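Local structure of mitochondrial edited mRNA stability factor 1 (Trypanosoma brucei, 6NL1) at residues A[119-124]-A[241-246]; A[199-204]-A[291-296]; A[216-221]-A[343-348]. The protein probably acts as a Nudix-family hydrolase that processes the 5' ends of mitochondrial mRNAs and so helps to stabilise edited transcripts. All coordinates share one frame; numbering follows the deposited sequence.

Contact 1 of 3, residues A[119-124]-A[241-246]. With SO4 (sulfate ion), chain C.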
loop_
_atom_site.group_PDB
_atom_site.type_symbol
_atom_site.label_atom_id
_atom_site.label_comp_id
_atom_site.label_asym_id
_atom_site.label_seq_id
_atom_site.Cartn_x
_atom_site.Cartn_y
_atom_site.Cartn_z
ATOM N N ARG A 119 -5.275 2.192 -5.865
ATOM C CA ARG A 119 -5.776 1.450 -7.025
ATOM C C ARG A 119 -4.821 0.353 -7.468
ATOM O O ARG A 119 -4.761 -0.011 -8.648
ATOM C CB ARG A 119 -6.095 2.407 -8.188
ATOM C CG ARG A 119 -7.258 3.358 -7.847
ATOM C CD ARG A 119 -7.650 4.258 -9.033
ATOM N NE ARG A 119 -8.101 3.510 -10.210
ATOM C CZ ARG A 119 -9.353 3.098 -10.416
ATOM N NH1 ARG A 119 -10.306 3.331 -9.513
ATOM N NH2 ARG A 119 -9.653 2.442 -11.529
ATOM N N GLU A 120 -4.073 -0.167 -6.506
ATOM C CA GLU A 120 -3.188 -1.298 -6.733
ATOM C C GLU A 120 -3.907 -2.458 -7.424
ATOM O O GLU A 120 -3.383 -3.036 -8.370
ATOM C CB GLU A 120 -2.601 -1.789 -5.396
ATOM C CG GLU A 120 -1.586 -0.835 -4.790
ATOM C CD GLU A 120 -2.202 0.206 -3.859
ATOM O OE1 GLU A 120 -3.444 0.408 -3.860
ATOM O OE2 GLU A 120 -1.419 0.829 -3.117
ATOM N N TRP A 121 -5.098 -2.807 -6.940
ATOM C CA TRP A 121 -5.826 -3.955 -7.487
ATOM C C TRP A 121 -6.792 -3.581 -8.609
ATOM O O TRP A 121 -6.966 -4.347 -9.552
ATOM C CB TRP A 121 -6.481 -4.788 -6.365
ATOM C CG TRP A 121 -5.406 -5.319 -5.480
ATOM C CD1 TRP A 121 -4.486 -6.272 -5.804
ATOM C CD2 TRP A 121 -5.072 -4.869 -4.165
ATOM N NE1 TRP A 121 -3.612 -6.461 -4.766
ATOM C CE2 TRP A 121 -3.948 -5.612 -3.744
ATOM C CE3 TRP A 121 -5.625 -3.922 -3.292
ATOM C CZ2 TRP A 121 -3.360 -5.435 -2.490
ATOM C CZ3 TRP A 121 -5.040 -3.748 -2.046
ATOM C CH2 TRP A 121 -3.915 -4.502 -1.658
ATOM N N ALA A 122 -7.386 -2.396 -8.522
ATOM C CA ALA A 122 -8.191 -1.873 -9.621
ATOM C C ALA A 122 -7.382 -1.828 -10.926
ATOM O O ALA A 122 -7.861 -2.257 -11.982
ATOM C CB ALA A 122 -8.735 -0.483 -9.270
ATOM N N ALA A 123 -6.155 -1.315 -10.846
ATOM C CA ALA A 123 -5.278 -1.236 -12.011
ATOM C C ALA A 123 -4.900 -2.619 -12.539
ATOM O O ALA A 123 -4.788 -2.812 -13.749
ATOM C CB ALA A 123 -4.018 -0.418 -11.703
ATOM N N GLU A 124 -4.706 -3.585 -11.646
ATOM C CA GLU A 124 -4.407 -4.937 -12.110
ATOM C C GLU A 124 -5.604 -5.542 -12.848
ATOM O O GLU A 124 -5.449 -6.213 -13.870
ATOM C CB GLU A 124 -3.955 -5.870 -10.980
ATOM C CG GLU A 124 -3.521 -7.216 -11.548
ATOM C CD GLU A 124 -3.007 -8.216 -10.527
ATOM O OE1 GLU A 124 -2.977 -7.921 -9.313
ATOM O OE2 GLU A 124 -2.633 -9.322 -10.966
ATOM N N GLY A 241 8.991 -2.924 0.534
ATOM C CA GLY A 241 7.849 -3.789 0.326
ATOM C C GLY A 241 6.684 -3.031 -0.257
ATOM O O GLY A 241 6.510 -1.851 0.021
ATOM N N LYS A 242 5.891 -3.710 -1.073
ATOM C CA LYS A 242 4.749 -3.068 -1.711
ATOM C C LYS A 242 3.439 -3.780 -1.399
ATOM O O LYS A 242 2.909 -3.629 -0.300
ATOM C CB LYS A 242 4.962 -2.965 -3.213
ATOM C CG LYS A 242 6.114 -2.046 -3.633
ATOM C CD LYS A 242 6.157 -1.977 -5.169
ATOM C CE LYS A 242 7.368 -1.268 -5.671
ATOM N NZ LYS A 242 7.387 -1.257 -7.157
ATOM N N TRP A 243 2.923 -4.550 -2.360
ATOM C CA TRP A 243 1.659 -5.267 -2.178
ATOM C C TRP A 243 1.623 -6.625 -2.890
ATOM O O TRP A 243 2.414 -6.892 -3.797
ATOM C CB TRP A 243 0.476 -4.403 -2.633
ATOM C CG TRP A 243 0.440 -4.162 -4.123
ATOM C CD1 TRP A 243 -0.136 -4.968 -5.074
ATOM C CD2 TRP A 243 1.014 -3.053 -4.833
ATOM N NE1 TRP A 243 0.044 -4.418 -6.330
ATOM C CE2 TRP A 243 0.746 -3.247 -6.208
ATOM C CE3 TRP A 243 1.721 -1.911 -4.440
ATOM C CZ2 TRP A 243 1.160 -2.343 -7.185
ATOM C CZ3 TRP A 243 2.128 -1.010 -5.411
ATOM C CH2 TRP A 243 1.856 -1.236 -6.770
ATOM N N THR A 244 0.697 -7.479 -2.467
ATOM C CA THR A 244 0.458 -8.757 -3.131
ATOM C C THR A 244 -0.327 -8.563 -4.430
ATOM O O THR A 244 -1.396 -7.959 -4.432
ATOM C CB THR A 244 -0.378 -9.702 -2.245
ATOM O OG1 THR A 244 -1.601 -9.046 -1.888
ATOM C CG2 THR A 244 0.374 -10.075 -0.960
ATOM N N LEU A 245 0.210 -9.075 -5.534
ATOM C CA LEU A 245 -0.549 -9.182 -6.776
ATOM C C LEU A 245 -1.649 -10.224 -6.584
ATOM O O LEU A 245 -1.577 -11.061 -5.673
ATOM C CB LEU A 245 0.374 -9.598 -7.934
ATOM C CG LEU A 245 1.546 -8.661 -8.242
ATOM C CD1 LEU A 245 2.557 -9.319 -9.167
ATOM C CD2 LEU A 245 1.037 -7.366 -8.843
ATOM N N LEU A 246 -2.674 -10.178 -7.424
ATOM C CA LEU A 246 -3.689 -11.226 -7.399
ATOM C C LEU A 246 -3.001 -12.586 -7.554
ATOM O O LEU A 246 -2.090 -12.731 -8.372
ATOM C CB LEU A 246 -4.717 -11.008 -8.518
ATOM C CG LEU A 246 -5.583 -9.745 -8.414
ATOM C CD1 LEU A 246 -6.471 -9.582 -9.633
ATOM C CD2 LEU A 246 -6.422 -9.776 -7.144
HETATM S S SO4 C . -6.376 2.602 -13.468
HETATM O O1 SO4 C . -6.755 3.713 -14.342
HETATM O O2 SO4 C . -5.301 1.844 -14.103
HETATM O O3 SO4 C . -5.908 3.118 -12.181
HETATM O O4 SO4 C . -7.536 1.737 -13.251
HETATM O O HOH W 1 -1.742 -5.374 -8.245
HETATM O O HOH W 2 -1.389 -11.613 -10.609
#
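Chi1 sets Trp243 CG between the backbone N and carbonyl carbon (68°) and Glu120 CG anti to its carbonyl carbon (-71°), while chi2 of Trp243, near a right angle, turns the indole so that one face lies under Glu120 CG. Here the first turn of helix 120-129 meets the loop between strand 235-238 and helix 250-262 of the Nudix domain. The contact is a CH-pi one, with Glu120 CG 3.4 Å from the centroid of the six-membered ring. Glu120 OE2 is hydrogen-bonded to Tyr200 OH, and OE1 to Met118 N. Trp243 also presents its edge to the face of Trp121 in an offset edge-to-face pair, planes 78° apart. The Trp121 indole is held by its N-H: NE1 donates to Thr244 O at 2.7 Å, and the carbonyl oxygen lies in the ring plane. One turn on, extended Glu124 uses the syn lone pair of OE1 to receive Leu246 N at 3.0 Å, while CG of that leucine packs 3.3 Å from the same OE1. A salt bridge to Arg128 takes up Glu124 OE2. Between the segments, one water accepts from Trp243 NE1 at 2.8 Å and donates to both Glu120 O and Glu124 OE1.

Contact 2 of 3, residues A[199-204]-A[291-296]. With SO4 (sulfate ion), chain B.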
loop_
_atom_site.group_PDB
_atom_site.type_symbol
_atom_site.label_atom_id
_atom_site.label_comp_id
_atom_site.label_asym_id
_atom_site.label_seq_id
_atom_site.Cartn_x
_atom_site.Cartn_y
_atom_site.Cartn_z
ATOM N N VAL A 199 -3.052 -7.684 0.492
ATOM C CA VAL A 199 -2.558 -6.814 1.550
ATOM C C VAL A 199 -1.314 -6.079 1.079
ATOM O O VAL A 199 -0.731 -6.424 0.060
ATOM C CB VAL A 199 -2.171 -7.638 2.804
ATOM C CG1 VAL A 199 -3.404 -8.314 3.423
ATOM C CG2 VAL A 199 -1.107 -8.676 2.434
ATOM N N TYR A 200 -0.928 -5.055 1.825
ATOM C CA TYR A 200 0.403 -4.488 1.703
ATOM C C TYR A 200 1.366 -5.434 2.414
ATOM O O TYR A 200 0.990 -6.124 3.366
ATOM C CB TYR A 200 0.455 -3.118 2.379
ATOM C CG TYR A 200 -0.149 -1.978 1.574
ATOM C CD1 TYR A 200 -0.319 -0.718 2.142
ATOM C CD2 TYR A 200 -0.512 -2.149 0.243
ATOM C CE1 TYR A 200 -0.846 0.341 1.414
ATOM C CE2 TYR A 200 -1.044 -1.097 -0.503
ATOM C CZ TYR A 200 -1.205 0.146 0.089
ATOM O OH TYR A 200 -1.738 1.191 -0.629
ATOM N N VAL A 201 2.607 -5.470 1.955
ATOM C CA VAL A 201 3.632 -6.259 2.617
ATOM C C VAL A 201 4.846 -5.397 2.887
ATOM O O VAL A 201 5.164 -4.490 2.110
ATOM C CB VAL A 201 4.066 -7.498 1.777
ATOM C CG1 VAL A 201 2.918 -8.477 1.671
ATOM C CG2 VAL A 201 4.595 -7.077 0.374
ATOM N N ARG A 202 5.509 -5.673 4.002
ATOM C CA ARG A 202 6.747 -4.994 4.337
ATOM C C ARG A 202 7.749 -6.078 4.721
ATOM O O ARG A 202 7.473 -6.917 5.573
ATOM C CB ARG A 202 6.537 -4.001 5.484
ATOM C CG ARG A 202 5.630 -2.818 5.159
ATOM C CD ARG A 202 6.220 -1.930 4.040
ATOM N NE ARG A 202 5.354 -0.777 3.781
ATOM C CZ ARG A 202 4.402 -0.740 2.849
ATOM N NH1 ARG A 202 4.174 -1.793 2.069
ATOM N NH2 ARG A 202 3.673 0.354 2.691
ATOM N N LEU A 203 8.890 -6.093 4.049
ATOM C CA LEU A 203 9.944 -7.032 4.387
ATOM C C LEU A 203 11.018 -6.240 5.104
ATOM O O LEU A 203 11.830 -5.570 4.472
ATOM C CB LEU A 203 10.510 -7.730 3.136
ATOM C CG LEU A 203 11.009 -9.167 3.362
ATOM C CD1 LEU A 203 11.550 -9.811 2.076
ATOM C CD2 LEU A 203 12.058 -9.213 4.464
ATOM N N GLY A 204 10.996 -6.305 6.430
ATOM C CA GLY A 204 11.971 -5.621 7.251
ATOM C C GLY A 204 13.342 -6.280 7.193
ATOM O O GLY A 204 13.649 -7.213 7.946
ATOM N N ARG A 291 1.123 -6.786 6.143
ATOM C CA ARG A 291 1.786 -7.982 6.653
ATOM C C ARG A 291 3.291 -7.778 6.703
ATOM O O ARG A 291 3.911 -7.328 5.730
ATOM C CB ARG A 291 1.463 -9.196 5.784
ATOM C CG ARG A 291 0.023 -9.613 5.848
ATOM C CD ARG A 291 -0.078 -11.078 6.172
ATOM N NE ARG A 291 -1.176 -11.357 7.091
ATOM C CZ ARG A 291 -1.546 -12.578 7.452
ATOM N NH1 ARG A 291 -0.901 -13.635 6.972
ATOM N NH2 ARG A 291 -2.558 -12.741 8.294
ATOM N N TYR A 292 3.868 -8.119 7.843
ATOM C CA TYR A 292 5.279 -7.877 8.099
ATOM C C TYR A 292 6.101 -9.153 8.059
ATOM O O TYR A 292 5.613 -10.243 8.384
ATOM C CB TYR A 292 5.455 -7.164 9.450
ATOM C CG TYR A 292 5.022 -5.727 9.386
ATOM C CD1 TYR A 292 5.924 -4.727 9.026
ATOM C CD2 TYR A 292 3.702 -5.369 9.621
ATOM C CE1 TYR A 292 5.524 -3.402 8.933
ATOM C CE2 TYR A 292 3.291 -4.041 9.531
ATOM C CZ TYR A 292 4.206 -3.065 9.184
ATOM O OH TYR A 292 3.815 -1.745 9.099
ATOM N N PHE A 293 7.351 -8.989 7.647
ATOM C CA PHE A 293 8.340 -10.061 7.618
ATOM C C PHE A 293 9.645 -9.455 8.105
ATOM O O PHE A 293 9.827 -8.239 8.013
ATOM C CB PHE A 293 8.526 -10.577 6.185
ATOM C CG PHE A 293 7.273 -11.147 5.576
ATOM C CD1 PHE A 293 7.047 -12.522 5.578
ATOM C CD2 PHE A 293 6.309 -10.303 5.015
ATOM C CE1 PHE A 293 5.889 -13.056 5.021
ATOM C CE2 PHE A 293 5.151 -10.823 4.460
ATOM C CZ PHE A 293 4.935 -12.202 4.464
ATOM N N VAL A 294 10.548 -10.281 8.623
ATOM C CA VAL A 294 11.907 -9.823 8.897
ATOM C C VAL A 294 12.912 -10.746 8.239
ATOM O O VAL A 294 12.647 -11.936 8.049
ATOM C CB VAL A 294 12.234 -9.752 10.407
ATOM C CG1 VAL A 294 11.322 -8.753 11.114
ATOM C CG2 VAL A 294 12.172 -11.145 11.047
ATOM N N ALA A 295 14.069 -10.193 7.890
ATOM C CA ALA A 295 15.176 -11.005 7.400
ATOM C C ALA A 295 16.485 -10.293 7.695
ATOM O O ALA A 295 16.611 -9.080 7.482
ATOM C CB ALA A 295 15.040 -11.270 5.908
ATOM N N GLU A 296 17.457 -11.048 8.191
ATOM C CA GLU A 296 18.769 -10.489 8.453
ATOM C C GLU A 296 19.623 -10.568 7.197
ATOM O O GLU A 296 19.598 -11.569 6.484
ATOM C CB GLU A 296 19.463 -11.220 9.606
ATOM C CG GLU A 296 20.855 -10.669 9.878
ATOM C CD GLU A 296 21.516 -11.237 11.121
ATOM O OE1 GLU A 296 20.893 -12.048 11.844
ATOM O OE2 GLU A 296 22.676 -10.856 11.371
HETATM S S SO4 B . 6.018 0.698 7.296
HETATM O O1 SO4 B . 6.935 0.505 6.183
HETATM O O2 SO4 B . 4.691 0.935 6.731
HETATM O O3 SO4 B . 5.986 -0.455 8.188
HETATM O O4 SO4 B . 6.445 1.853 8.084
#
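Arg291 joins strand 200-207 through both of its backbone polar groups: its N donates to Tyr200 O at 2.9 Å, and its O receives Arg202 N. Its CG, anti to the carbonyl carbon, rests 3.7 Å from Val199 CG2. Tyr292 comes next, on the other face of the sheet, beside Arg202. Arg202 CB lies 3.6 Å from Tyr292 CE1, the two side chains crossing with guanidinium and ring planes 63° apart. Both residues bind GDP in another structure of this protein. In this model a sulfate, probably from the crystallisation liquor, sits between Tyr292 OH and Arg202 NE: Tyr292 OH donates to O3 at 2.7 Å, with O3 at the ring edge, whereas NE makes only weak bonds. Arg202 NH1 donates to Val201 O from above the carbonyl plane, with a weak second bond to Lys242 O, which probably helps to fix the guanidinium. This parallel pairing belongs to the mixed sheet of the Nudix fold, and Phe293 continues it, its N bonded to Arg202 O and its O to Gly204 N. The phenyl group returns to the face of Val201 and Leu203, which packs against helix 250-262; Leu203 CG is 4.0 Å from Phe293 CB. Val294 points to the Tyr292 side, its CA-H directed at Gly204 O. That same oxygen receives Ala295 N at 3.0 Å, and Ala295 CB meets Leu203 CD2 at 3.9 Å.

Contact 3 of 3, residues A[216-221]-A[343-348]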
loop_
_atom_site.group_PDB
_atom_site.type_symbol
_atom_site.label_atom_id
_atom_site.label_comp_id
_atom_site.label_asym_id
_atom_site.label_seq_id
_atom_site.Cartn_x
_atom_site.Cartn_y
_atom_site.Cartn_z
ATOM N N GLU A 216 19.506 -2.439 13.129
ATOM C CA GLU A 216 19.196 -1.348 12.198
ATOM C C GLU A 216 18.328 -1.850 11.044
ATOM O O GLU A 216 18.557 -2.935 10.504
ATOM C CB GLU A 216 20.481 -0.727 11.621
ATOM C CG GLU A 216 21.377 -0.041 12.643
ATOM C CD GLU A 216 22.541 0.729 12.019
ATOM O OE1 GLU A 216 23.125 0.274 11.005
ATOM O OE2 GLU A 216 22.880 1.799 12.560
ATOM N N TRP A 217 17.342 -1.046 10.664
ATOM C CA TRP A 217 16.400 -1.406 9.609
ATOM C C TRP A 217 16.691 -0.598 8.346
ATOM O O TRP A 217 16.932 0.613 8.410
ATOM C CB TRP A 217 14.956 -1.137 10.069
ATOM C CG TRP A 217 14.586 -1.869 11.314
ATOM C CD1 TRP A 217 14.627 -1.388 12.590
ATOM C CD2 TRP A 217 14.141 -3.232 11.407
ATOM N NE1 TRP A 217 14.229 -2.372 13.478
ATOM C CE2 TRP A 217 13.925 -3.510 12.775
ATOM C CE3 TRP A 217 13.900 -4.244 10.463
ATOM C CZ2 TRP A 217 13.483 -4.759 13.228
ATOM C CZ3 TRP A 217 13.459 -5.487 10.913
ATOM C CH2 TRP A 217 13.260 -5.732 12.288
ATOM N N LEU A 218 16.664 -1.267 7.202
ATOM C CA LEU A 218 16.786 -0.581 5.921
ATOM C C LEU A 218 15.501 0.191 5.622
ATOM O O LEU A 218 14.414 -0.375 5.651
ATOM C CB LEU A 218 17.045 -1.592 4.808
ATOM C CG LEU A 218 17.465 -1.012 3.461
ATOM C CD1 LEU A 218 18.817 -0.339 3.604
ATOM C CD2 LEU A 218 17.519 -2.104 2.400
ATOM N N MET A 219 15.624 1.481 5.330
ATOM C CA MET A 219 14.454 2.298 5.048
ATOM C C MET A 219 14.593 3.138 3.772
ATOM O O MET A 219 15.702 3.487 3.370
ATOM C CB MET A 219 14.165 3.204 6.244
ATOM C CG MET A 219 13.995 2.409 7.539
ATOM S SD MET A 219 13.076 3.309 8.777
ATOM C CE MET A 219 13.860 4.900 8.691
ATOM N N LEU A 220 13.455 3.450 3.150
ATOM C CA LEU A 220 13.402 4.307 1.970
ATOM C C LEU A 220 12.382 5.403 2.220
ATOM O O LEU A 220 11.577 5.308 3.142
ATOM C CB LEU A 220 12.931 3.529 0.734
ATOM C CG LEU A 220 13.700 2.316 0.218
ATOM C CD1 LEU A 220 13.075 1.043 0.756
ATOM C CD2 LEU A 220 13.700 2.308 -1.318
ATOM N N ARG A 221 12.400 6.431 1.378
ATOM C CA ARG A 221 11.379 7.467 1.430
ATOM C C ARG A 221 10.706 7.587 0.070
ATOM O O ARG A 221 11.318 8.022 -0.899
ATOM C CB ARG A 221 11.991 8.797 1.866
ATOM C CG ARG A 221 12.560 8.745 3.298
ATOM C CD ARG A 221 13.052 10.102 3.757
ATOM N NE ARG A 221 11.952 11.026 4.039
ATOM C CZ ARG A 221 12.128 12.334 4.193
ATOM N NH1 ARG A 221 13.349 12.853 4.098
ATOM N NH2 ARG A 221 11.099 13.123 4.447
ATOM N N CYS A 343 18.424 4.847 0.146
ATOM C CA CYS A 343 18.236 3.987 1.317
ATOM C C CYS A 343 19.087 4.424 2.505
ATOM O O CYS A 343 20.155 5.011 2.325
ATOM C CB CYS A 343 18.549 2.532 0.967
ATOM S SG CYS A 343 17.434 1.806 -0.254
ATOM N N ALA A 344 18.592 4.136 3.710
ATOM C CA ALA A 344 19.312 4.384 4.959
ATOM C C ALA A 344 19.158 3.212 5.925
ATOM O O ALA A 344 18.101 2.575 5.973
ATOM C CB ALA A 344 18.798 5.667 5.628
ATOM N N TRP A 345 20.206 2.942 6.705
ATOM C CA TRP A 345 20.104 2.038 7.852
ATOM C C TRP A 345 19.726 2.850 9.077
ATOM O O TRP A 345 20.456 3.758 9.474
ATOM C CB TRP A 345 21.427 1.317 8.122
ATOM C CG TRP A 345 21.799 0.315 7.078
ATOM C CD1 TRP A 345 22.770 0.443 6.116
ATOM C CD2 TRP A 345 21.200 -0.969 6.876
ATOM N NE1 TRP A 345 22.814 -0.687 5.338
ATOM C CE2 TRP A 345 21.861 -1.568 5.781
ATOM C CE3 TRP A 345 20.172 -1.671 7.514
ATOM C CZ2 TRP A 345 21.528 -2.836 5.314
ATOM C CZ3 TRP A 345 19.841 -2.932 7.049
ATOM C CH2 TRP A 345 20.519 -3.503 5.958
ATOM N N MET A 346 18.591 2.524 9.683
ATOM C CA MET A 346 18.089 3.317 10.802
ATOM C C MET A 346 17.585 2.474 11.957
ATOM O O MET A 346 16.970 1.431 11.748
ATOM C CB MET A 346 16.966 4.238 10.319
ATOM C CG MET A 346 17.429 5.292 9.298
ATOM S SD MET A 346 16.238 6.625 9.006
ATOM C CE MET A 346 17.273 7.823 8.172
ATOM N N LYS A 347 17.837 2.950 13.175
ATOM C CA LYS A 347 17.311 2.333 14.382
ATOM C C LYS A 347 15.942 2.890 14.715
ATOM O O LYS A 347 15.722 4.095 14.642
ATOM C CB LYS A 347 18.233 2.598 15.575
ATOM C CG LYS A 347 19.546 1.849 15.539
ATOM C CD LYS A 347 20.318 2.088 16.819
ATOM C CE LYS A 347 21.563 1.218 16.885
ATOM N NZ LYS A 347 22.312 1.475 18.141
ATOM N N ALA A 348 15.027 2.016 15.117
ATOM C CA ALA A 348 13.736 2.475 15.604
ATOM C C ALA A 348 13.884 3.474 16.755
ATOM O O ALA A 348 13.144 4.455 16.825
ATOM C CB ALA A 348 12.884 1.306 16.020
HETATM O O HOH W 3 21.995 4.186 11.624
#
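Trp217 to Met219 pair antiparallel with Ala344 to Met346, joining the short C-terminal strand 343-346 to strand 216-223 in the mixed sheet. Two hydrogen-bonded pairs carry the backbone. Trp217 and Met346 exchange N-H and C=O in both directions, Trp217 N reaching Met346 O at 2.7 Å, and Met219 and Ala344 do the same, with Met219 N 2.8 Å from Ala344 O. Between them, the non-hydrogen-bonded pair Leu218 and Trp345 meets through side chains. Chi2 of Leu218 (65°) brings CD1 over the indole of Trp345, 4.0 Å from the centroid of the six-membered ring and 11° off the ring normal. Farther along this face, the same CD1 packs 3.9 Å from Cys343 CB. Glu216 crosses Trp345 at about a right angle, with OE1 3.5 Å from Trp345 CB and the carboxylate plane nearly parallel to that of the ring, 6° between them. Arg207 makes a salt bridge to that OE1 and a cation-pi contact with the indole, while a water donates to both Glu216 OE2 and Trp345 O. The opposite face, with Ala344 and Met346, is packed by Trp333 of helix 328-336; Ile351 of helix 348-354 also meets Met346. Helices 328-336 and 348-354 on this face of the mixed sheet fit the alpha/beta/alpha sandwich characteristic of Nudix proteins.

How the contacts relate
From the N terminus the segments come in the order 119-124, 199-204, 216-221, then 241-246, 291-296 and 343-348. Each of the first three therefore waits for its partner: contact 1 closes a loop of 116 intervening residues, contact 2 one of 86 and contact 3 one of 121. Every pair of loops crosses and none nests. Contact 1 ties helix 120-129 of the N-terminal part to the loop before helix 250-262, and adjoins contact 2 through Lys242 O with Val201 N. Contact 3 brings the last strand, 343-346, onto strand 216-223, just before helix 348-354. That strand neighbours 200-207 of contact 2, and Trp217 packs against Gly204 and Val294. Contacts 1 and 3 do not touch.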